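Local coordinates for protein Trypsin/chymotrypsin inhibitor (Alocasia macrorrhizos, PDB 5YCZ) that inhibits the serine proteases trypsin and alpha-chymotrypsin as a homodimeric plant inhibitor of the Kunitz type, at residues G28-A33 / T88-D93. Numbering follows the deposited sequence.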
loop_
_atom_site.group_PDB
_atom_site.type_symbol
_atom_site.label_atom_id
_atom_site.label_comp_id
_atom_site.label_asym_id
_atom_site.label_seq_id
_atom_site.Cartn_x
_atom_site.Cartn_y
_atom_site.Cartn_z
ATOM N N GLY A 28 6.921 -6.880 -20.004
ATOM C CA GLY A 28 5.815 -6.485 -19.156
ATOM C C GLY A 28 6.202 -5.533 -18.027
ATOM O O GLY A 28 7.374 -5.320 -17.715
ATOM N N GLY A 29 5.176 -4.945 -17.414
ATOM C CA GLY A 29 5.378 -4.108 -16.247
ATOM C C GLY A 29 5.845 -4.886 -15.012
ATOM O O GLY A 29 6.257 -6.048 -15.074
ATOM N N LEU A 30 5.754 -4.218 -13.857
ATOM C CA LEU A 30 6.234 -4.783 -12.598
ATOM C C LEU A 30 5.082 -5.329 -11.760
ATOM O O LEU A 30 3.945 -4.856 -11.850
ATOM C CB LEU A 30 7.016 -3.746 -11.786
ATOM C CG LEU A 30 8.107 -3.007 -12.563
ATOM C CD1 LEU A 30 9.007 -2.172 -11.658
ATOM C CD2 LEU A 30 8.942 -3.989 -13.309
ATOM N N THR A 31 5.395 -6.325 -10.935
ATOM C CA THR A 31 4.429 -6.993 -10.075
ATOM C C THR A 31 5.194 -7.617 -8.896
ATOM O O THR A 31 6.347 -7.258 -8.626
ATOM C CB THR A 31 3.606 -8.006 -10.898
ATOM O OG1 THR A 31 2.603 -8.646 -10.080
ATOM C CG2 THR A 31 4.514 -9.056 -11.536
ATOM N N LEU A 32 4.539 -8.536 -8.188
ATOM C CA LEU A 32 5.063 -9.187 -6.998
ATOM C C LEU A 32 4.993 -10.691 -7.209
ATOM O O LEU A 32 3.982 -11.190 -7.697
ATOM C CB LEU A 32 4.244 -8.803 -5.765
ATOM C CG LEU A 32 4.365 -7.363 -5.286
ATOM C CD1 LEU A 32 3.597 -7.115 -3.985
ATOM C CD2 LEU A 32 5.841 -7.060 -5.103
ATOM N N ALA A 33 6.051 -11.417 -6.842
ATOM C CA ALA A 33 6.092 -12.853 -7.113
ATOM C C ALA A 33 6.884 -13.610 -6.054
ATOM O O ALA A 33 7.857 -13.102 -5.493
ATOM C CB ALA A 33 6.705 -13.161 -8.484
ATOM N N THR A 88 4.355 -3.872 1.322
ATOM C CA THR A 88 4.679 -3.866 -0.093
ATOM C C THR A 88 5.614 -2.715 -0.480
ATOM O O THR A 88 5.665 -2.329 -1.655
ATOM C CB THR A 88 3.397 -3.795 -0.908
ATOM O OG1 THR A 88 2.594 -2.716 -0.411
ATOM C CG2 THR A 88 2.625 -5.100 -0.778
ATOM N N VAL A 89 6.323 -2.142 0.490
ATOM C CA VAL A 89 7.346 -1.134 0.230
ATOM C C VAL A 89 8.607 -1.832 -0.266
ATOM O O VAL A 89 9.082 -2.784 0.357
ATOM C CB VAL A 89 7.641 -0.318 1.500
ATOM C CG1 VAL A 89 8.886 0.493 1.331
ATOM C CG2 VAL A 89 6.497 0.600 1.822
ATOM N N TRP A 90 9.157 -1.350 -1.378
ATOM C CA TRP A 90 10.377 -1.929 -1.914
ATOM C C TRP A 90 11.533 -1.718 -0.955
ATOM O O TRP A 90 11.680 -0.647 -0.361
ATOM C CB TRP A 90 10.745 -1.280 -3.234
ATOM C CG TRP A 90 9.876 -1.534 -4.374
ATOM C CD1 TRP A 90 8.594 -2.004 -4.371
ATOM C CD2 TRP A 90 10.222 -1.313 -5.734
ATOM N NE1 TRP A 90 8.124 -2.086 -5.658
ATOM C CE2 TRP A 90 9.109 -1.669 -6.511
ATOM C CE3 TRP A 90 11.378 -0.852 -6.371
ATOM C CZ2 TRP A 90 9.113 -1.582 -7.884
ATOM C CZ3 TRP A 90 11.387 -0.760 -7.732
ATOM C CH2 TRP A 90 10.260 -1.125 -8.485
ATOM N N THR A 91 12.391 -2.723 -0.853
ATOM C CA THR A 91 13.649 -2.567 -0.145
ATOM C C THR A 91 14.660 -3.438 -0.865
ATOM O O THR A 91 14.306 -4.467 -1.452
ATOM C CB THR A 91 13.520 -2.937 1.348
ATOM O OG1 THR A 91 14.802 -2.866 2.002
ATOM C CG2 THR A 91 12.934 -4.336 1.500
ATOM N N PHE A 92 15.906 -3.006 -0.876
ATOM C CA PHE A 92 16.923 -3.764 -1.592
ATOM C C PHE A 92 17.591 -4.710 -0.613
ATOM O O PHE A 92 18.306 -4.266 0.288
ATOM C CB PHE A 92 17.949 -2.853 -2.259
ATOM C CG PHE A 92 18.903 -3.603 -3.143
ATOM C CD1 PHE A 92 18.487 -4.079 -4.376
ATOM C CD2 PHE A 92 20.201 -3.856 -2.731
ATOM C CE1 PHE A 92 19.348 -4.782 -5.191
ATOM C CE2 PHE A 92 21.068 -4.570 -3.530
ATOM C CZ PHE A 92 20.644 -5.034 -4.770
ATOM N N ASP A 93 17.338 -6.009 -0.773
ATOM C CA ASP A 93 18.005 -7.032 0.033
ATOM C C ASP A 93 19.428 -7.149 -0.490
ATOM O O ASP A 93 19.658 -7.663 -1.589
ATOM C CB ASP A 93 17.252 -8.358 -0.052
ATOM C CG ASP A 93 17.893 -9.493 0.802
ATOM O OD1 ASP A 93 19.023 -9.336 1.307
ATOM O OD2 ASP A 93 17.259 -10.565 0.959
#
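Trp90 reaches Leu30 with the six-membered end of its indole: CD1 of Leu30 lies 3.6 Å from CH2 of Trp90 and 3.8 Å from CZ2 of the same ring. The methyl arrives at the edge of the indole, near the ring plane, rather than over a face, and the two side chains cross at about a right angle. In Trp90, CB does not point at strand 30-33; with CG anti to the carbonyl carbon (chi1 -68°), the indole swings back toward the strand, and its six-membered ring is the part that arrives there. Phe78, whose ring meets the indole with planes at about 35°, and Val43, Ile76 and Val99 also pack on Trp90. A second, looser apolar touch joins Leu32 to Thr88, where CD1 of Leu32 and CG2 of Thr88 stand 3.9 Å apart. Toward Leu32, Thr88 offers its methyl branch; its hydroxyl OG1 is hydrogen-bonded to Phe78 O, which ties down the polar branch of this buried residue. Leu32 also packs on Phe78, which thus touches both Leu32 and Trp90. Leu30 and Leu32 project from the same side of strand 30-33, while Thr31 between them faces away and bonds through OG1 to Arg54 NE. No hydrogen bond links the two segments; the nearest CA atoms, Leu32 CA and Thr88 CA, are 8.7 Å apart, and the segments meet through side chains. The nearest side-chain atoms of Trp90 and Leu56, a residue of the predicted reactive bond, are about 4 Å apart. This is apolar packing between edge strand 30-33 of the six-stranded sheet and the loop that leads into strand 91-93, in the interior of a beta-trefoil, the fold of the Kunitz-type (STI) inhibitors.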